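Local coordinates for holliday junction resolvase Hjc (Sulfolobus solfataricus, PDB 4TKD), which cuts four-way DNA (Holliday) junctions as a magnesium-dependent, structure-specific endonuclease, introducing paired nicks in opposing strands to resolve recombination intermediates, at the interface of chains A and B. Coordinates in Å, arbitrary orientation; residue numbers count along the deposited sequence, not the author numbering. Chains: chain A/B, Holliday junction resolvase Hjc.

Contact 1 and contact 2 are symmetry-related patches of one two-fold symmetric interface, with their C-alpha centres about 14 Å apart. In each, the C-terminal end of helix 68-81 of one subunit lies against strands 25-28 and 43-47 of the other. Contact 1 centres on B:Phe77 and B:Ser81 against A:Ala25 and A:Leu46, and contact 2 on the same residues with the chains exchanged. Contact 1 runs out to a backbone hydrogen bond at the turn after strand 43-47, while contact 2 takes in the apolar side, with isoleucines of chain A against B:Leu46 and B:Val27. This reciprocal docking would fit a homodimer that makes paired nicks in opposing strands.

Contact 1: the interface of chains A and B. Residues chain A 23-26, 46-48; chain B 77, 80-81.
The backbone N-H of A:Asn48 reaches the carbonyl oxygen of B:Lys80 in the last turn of helix 68-81, with N and O 2.9 Å apart. The bond is nearly straight at the hydrogen (166°), and the donor is tilted modestly from the carbonyl plane. A carbonyl near the C-terminal end of a helix commonly lacks its own helical partner, so it can accept a hydrogen bond from another chain. A:Asn48 is poorly ordered, yet its backbone has the left-handed conformation that asparagine tolerates well, in keeping with the turn after strand 43-47. Next to it, the CB of A:Lys47 rests above the rim of the A:Phe24 ring, a second-shell packing that may help to hold this edge. The B:Lys80 side chain runs out extended, its CB lying 3.7 Å from the carbonyl oxygen of A:Gly23; that glycine has a positive phi, easily adopted without a side chain.

Further in, the A:Ala25 methyl sits squarely over one face of the B:Phe77 ring, its CB 3.5 Å from the ring centroid in a CH-pi contact. Alanine fits because its short side chain lets the strand lie close to the aromatic face. CG of B:Phe77 is anti to its backbone N (chi1 -168°), which turns the ring toward strand 25-28; the A:Val26 carbonyl oxygen meets the ring edge in plane.

B:Ser81 turns its CB toward chain A, 3.5 Å from the CB of A:Leu46 and 3.7 Å from the CB of A:Ala25. Its hydroxyl OG, held between backbone N and carbonyl carbon (chi1 65°), folds back to donate to the B:Phe77 carbonyl oxygen at 2.9 Å. A small side chain that satisfies its own polar group thus behaves as an apolar spacer. Together these contacts dock the helix end on its partner's strands and help to join two nuclease subunits into the Hjc dimer.

Contact 2: the interface of chains A and B. Residues chain A 40, 44, 51, 77, 80-81; chain B 24-27, 46.
The methyl of B:Ala25 caps the A:Phe77 ring, with CB 3.4 Å above the plane near its centre, in a dimer interface of the Hjc resolvase family. The CZ atom of A:Phe77 is 3.6 Å from that CB, and the other ring carbons are at similar range, as expected for a methyl centred on a face. The flat aromatic gives it a broad apolar platform. Beside this methyl-ring contact lies B:Leu46, whose CB packs 3.6 Å from the CB of A:Ser81; the small serine methylene lets the helix end and the strand lie close. The branched end of B:Leu46 continues beyond the helix and slides past A:Ile51 in the opposite direction, with its CD1 3.9 Å from the CG2 of A:Ile51. Leucine is long enough to touch both the helix end and strand 50-57.

Along strand 25-28, B:Val27 meets A:Ile44 tip to tip, CG1 of the valine standing 3.8 Å from CD1 of the isoleucine. The valine torsion (chi1 68°) sets CG1 in the crowded position, between backbone N and carbonyl carbon, and leaves CG2 anti to the N, where it comes near the CG2 of A:Ile40. Beta-branched residues suit these extended segments: each can offer two branches to different neighbours.

A:Ser81 OG donates to the carbonyl oxygen of A:Phe77 over 2.7 Å, tilted 21° from the carbonyl plane, so its hydroxyl is satisfied within the helix while CB faces chain B. A:Phe77 itself has CG anti to its backbone N (chi1 -160°), which carries the ring beyond the helix and over strand 25-28, where the carbonyl oxygen of B:Val26 lies in plane at its edge. On the chain B side, the B:Phe24 ring, from the loop just before strand 25-28, turns an edge to the backbone N of B:Leu46 and may help to fix that strand.

Contact 1: the interface of chains A and B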
loop_
_atom_site.group_PDB
_atom_site.type_symbol
_atom_site.label_atom_id
_atom_site.label_comp_id
_atom_site.label_asym_id
_atom_site.label_seq_id
_atom_site.Cartn_x
_atom_site.Cartn_y
_atom_site.Cartn_z
ATOM N N GLY A 23 -21.705 -2.498 7.659
ATOM C CA GLY A 23 -20.357 -1.975 7.459
ATOM C C GLY A 23 -19.850 -1.880 6.025
ATOM O O GLY A 23 -18.647 -1.733 5.805
ATOM N N PHE A 24 -20.741 -1.980 5.043
ATOM C CA PHE A 24 -20.372 -1.906 3.632
ATOM C C PHE A 24 -20.374 -0.448 3.156
ATOM O O PHE A 24 -21.204 0.336 3.618
ATOM C CB PHE A 24 -21.421 -2.676 2.797
ATOM C CG PHE A 24 -21.356 -4.187 2.846
ATOM C CD1 PHE A 24 -21.898 -4.892 3.921
ATOM C CD2 PHE A 24 -20.789 -4.909 1.802
ATOM C CE1 PHE A 24 -21.847 -6.290 3.961
ATOM C CE2 PHE A 24 -20.763 -6.310 1.832
ATOM C CZ PHE A 24 -21.287 -6.991 2.914
ATOM N N ALA A 25 -19.454 -0.086 2.229
ATOM C CA ALA A 25 -19.421 1.191 1.528
ATOM C C ALA A 25 -20.287 0.867 0.307
ATOM O O ALA A 25 -19.985 -0.072 -0.436
ATOM C CB ALA A 25 -17.996 1.544 1.102
ATOM N N VAL A 26 -21.428 1.542 0.180
ATOM C CA VAL A 26 -22.415 1.232 -0.844
ATOM C C VAL A 26 -22.703 2.399 -1.784
ATOM O O VAL A 26 -22.910 3.524 -1.344
ATOM C CB VAL A 26 -23.740 0.658 -0.236
ATOM C CG1 VAL A 26 -24.650 0.073 -1.310
ATOM C CG2 VAL A 26 -23.490 -0.386 0.828
ATOM N N LEU A 46 -19.075 -2.531 -1.170
ATOM C CA LEU A 46 -17.684 -2.846 -0.930
ATOM C C LEU A 46 -17.400 -2.960 0.560
ATOM O O LEU A 46 -17.804 -2.086 1.334
ATOM C CB LEU A 46 -16.774 -1.779 -1.561
ATOM C CG LEU A 46 -17.118 -1.231 -2.960
ATOM C CD1 LEU A 46 -16.326 0.038 -3.257
ATOM C CD2 LEU A 46 -16.861 -2.253 -4.034
ATOM N N LYS A 47 -16.685 -4.033 0.955
ATOM C CA LYS A 47 -16.285 -4.188 2.339
ATOM C C LYS A 47 -14.924 -4.889 2.434
ATOM O O LYS A 47 -14.802 -6.029 1.963
ATOM C CB LYS A 47 -17.340 -4.924 3.182
ATOM C CG LYS A 47 -17.089 -4.766 4.681
ATOM C CD LYS A 47 -18.118 -5.531 5.522
ATOM C CE LYS A 47 -17.746 -5.450 6.994
ATOM N NZ LYS A 47 -18.797 -6.069 7.855
ATOM N N ASN A 48 -13.919 -4.208 3.077
ATOM C CA ASN A 48 -12.571 -4.742 3.321
ATOM C C ASN A 48 -11.960 -5.488 2.118
ATOM O O ASN A 48 -11.519 -6.636 2.232
ATOM C CB ASN A 48 -12.545 -5.582 4.589
ATOM C CG ASN A 48 -13.130 -4.944 5.841
ATOM O OD1 ASN A 48 -13.763 -5.620 6.657
ATOM N ND2 ASN A 48 -12.917 -3.645 6.055
ATOM N N PHE B 77 -15.553 5.996 3.729
ATOM C CA PHE B 77 -15.943 5.131 2.612
ATOM C C PHE B 77 -14.717 4.289 2.205
ATOM O O PHE B 77 -14.842 3.085 2.027
ATOM C CB PHE B 77 -16.447 5.980 1.452
ATOM C CG PHE B 77 -17.150 5.205 0.349
ATOM C CD1 PHE B 77 -16.423 4.555 -0.644
ATOM C CD2 PHE B 77 -18.535 5.175 0.273
ATOM C CE1 PHE B 77 -17.079 3.901 -1.702
ATOM C CE2 PHE B 77 -19.183 4.546 -0.802
ATOM C CZ PHE B 77 -18.451 3.915 -1.778
ATOM N N LYS B 80 -14.047 1.595 4.989
ATOM C CA LYS B 80 -15.062 0.523 4.940
ATOM C C LYS B 80 -14.892 -0.373 3.732
ATOM O O LYS B 80 -14.942 -1.589 3.891
ATOM C CB LYS B 80 -16.478 1.113 4.966
ATOM C CG LYS B 80 -16.880 1.598 6.359
ATOM C CD LYS B 80 -18.186 2.369 6.253
ATOM C CE LYS B 80 -18.632 2.875 7.590
ATOM N NZ LYS B 80 -19.675 3.907 7.446
ATOM N N SER B 81 -14.625 0.230 2.546
ATOM C CA SER B 81 -14.477 -0.499 1.278
ATOM C C SER B 81 -13.192 -1.281 1.166
ATOM O O SER B 81 -13.157 -2.258 0.433
ATOM C CB SER B 81 -14.567 0.454 0.093
ATOM O OG SER B 81 -13.476 1.354 0.102
#

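Contact 2: the interface of chains A and B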
loop_
_atom_site.group_PDB
_atom_site.type_symbol
_atom_site.label_atom_id
_atom_site.label_comp_id
_atom_site.label_asym_id
_atom_site.label_seq_id
_atom_site.Cartn_x
_atom_site.Cartn_y
_atom_site.Cartn_z
ATOM N N ILE A 40 -24.211 -1.409 -15.781
ATOM C CA ILE A 40 -23.713 -1.197 -14.427
ATOM C C ILE A 40 -24.706 -1.850 -13.448
ATOM O O ILE A 40 -25.892 -1.503 -13.485
ATOM C CB ILE A 40 -23.478 0.325 -14.091
ATOM C CG1 ILE A 40 -22.412 0.964 -15.008
ATOM C CG2 ILE A 40 -23.074 0.509 -12.614
ATOM C CD1 ILE A 40 -22.341 2.493 -14.954
ATOM N N ILE A 44 -23.501 -1.474 -5.877
ATOM C CA ILE A 44 -22.110 -1.866 -5.725
ATOM C C ILE A 44 -21.821 -1.682 -4.248
ATOM O O ILE A 44 -21.943 -0.566 -3.722
ATOM C CB ILE A 44 -21.162 -1.066 -6.675
ATOM C CG1 ILE A 44 -21.511 -1.359 -8.145
ATOM C CG2 ILE A 44 -19.676 -1.357 -6.379
ATOM C CD1 ILE A 44 -21.205 -0.233 -9.117
ATOM N N ILE A 51 -15.804 -7.061 -3.202
ATOM C CA ILE A 51 -16.730 -6.431 -4.143
ATOM C C ILE A 51 -17.957 -7.288 -4.365
ATOM O O ILE A 51 -17.844 -8.440 -4.757
ATOM C CB ILE A 51 -16.023 -6.075 -5.471
ATOM C CG1 ILE A 51 -14.735 -5.219 -5.218
ATOM C CG2 ILE A 51 -17.004 -5.355 -6.455
ATOM C CD1 ILE A 51 -13.690 -5.353 -6.354
ATOM N N PHE A 77 -19.137 -6.467 -15.992
ATOM C CA PHE A 77 -18.770 -5.604 -14.869
ATOM C C PHE A 77 -18.207 -6.481 -13.735
ATOM O O PHE A 77 -17.205 -6.107 -13.133
ATOM C CB PHE A 77 -19.987 -4.834 -14.353
ATOM C CG PHE A 77 -19.622 -3.606 -13.559
ATOM C CD1 PHE A 77 -19.358 -3.692 -12.191
ATOM C CD2 PHE A 77 -19.551 -2.360 -14.170
ATOM C CE1 PHE A 77 -19.074 -2.551 -11.447
ATOM C CE2 PHE A 77 -19.243 -1.222 -13.426
ATOM C CZ PHE A 77 -19.017 -1.326 -12.072
ATOM N N LYS A 80 -14.568 -7.918 -14.915
ATOM C CA LYS A 80 -13.562 -6.856 -14.897
ATOM C C LYS A 80 -13.201 -6.440 -13.495
ATOM O O LYS A 80 -12.018 -6.314 -13.185
ATOM C CB LYS A 80 -14.054 -5.637 -15.691
ATOM C CG LYS A 80 -13.978 -5.832 -17.186
ATOM C CD LYS A 80 -14.619 -4.687 -17.921
ATOM C CE LYS A 80 -14.534 -4.942 -19.402
ATOM N NZ LYS A 80 -15.501 -4.132 -20.164
ATOM N N SER A 81 -14.223 -6.246 -12.636
ATOM C CA SER A 81 -14.038 -5.820 -11.246
ATOM C C SER A 81 -13.442 -6.893 -10.334
ATOM O O SER A 81 -12.801 -6.553 -9.347
ATOM C CB SER A 81 -15.369 -5.358 -10.666
ATOM O OG SER A 81 -16.260 -6.453 -10.601
ATOM N N PHE B 24 -11.089 -1.394 -16.517
ATOM C CA PHE B 24 -11.696 -1.172 -15.211
ATOM C C PHE B 24 -13.212 -1.135 -15.346
ATOM O O PHE B 24 -13.744 -0.603 -16.338
ATOM C CB PHE B 24 -11.249 0.171 -14.598
ATOM C CG PHE B 24 -9.867 0.204 -13.996
ATOM C CD1 PHE B 24 -8.740 0.292 -14.811
ATOM C CD2 PHE B 24 -9.694 0.187 -12.611
ATOM C CE1 PHE B 24 -7.465 0.310 -14.257
ATOM C CE2 PHE B 24 -8.419 0.225 -12.056
ATOM C CZ PHE B 24 -7.310 0.295 -12.886
ATOM N N ALA B 25 -13.902 -1.623 -14.300
ATOM C CA ALA B 25 -15.356 -1.504 -14.153
ATOM C C ALA B 25 -15.456 -0.187 -13.361
ATOM O O ALA B 25 -14.828 -0.047 -12.305
ATOM C CB ALA B 25 -15.904 -2.679 -13.348
ATOM N N VAL B 26 -16.116 0.813 -13.935
ATOM C CA VAL B 26 -16.137 2.168 -13.361
ATOM C C VAL B 26 -17.540 2.688 -13.159
ATOM O O VAL B 26 -18.401 2.545 -14.030
ATOM C CB VAL B 26 -15.303 3.183 -14.211
ATOM C CG1 VAL B 26 -15.098 4.493 -13.480
ATOM C CG2 VAL B 26 -13.951 2.623 -14.643
ATOM N N VAL B 27 -17.746 3.354 -12.024
ATOM C CA VAL B 27 -19.002 4.018 -11.678
ATOM C C VAL B 27 -18.734 5.427 -11.145
ATOM O O VAL B 27 -17.737 5.641 -10.473
ATOM C CB VAL B 27 -19.870 3.150 -10.720
ATOM C CG1 VAL B 27 -19.246 2.994 -9.331
ATOM C CG2 VAL B 27 -21.293 3.681 -10.626
ATOM N N LEU B 46 -12.844 -0.272 -10.433
ATOM C CA LEU B 46 -12.533 -1.595 -9.951
ATOM C C LEU B 46 -11.896 -2.439 -11.030
ATOM O O LEU B 46 -12.388 -2.469 -12.164
ATOM C CB LEU B 46 -13.834 -2.293 -9.454
ATOM C CG LEU B 46 -14.864 -1.449 -8.648
ATOM C CD1 LEU B 46 -16.221 -2.174 -8.522
ATOM C CD2 LEU B 46 -14.348 -1.123 -7.259
#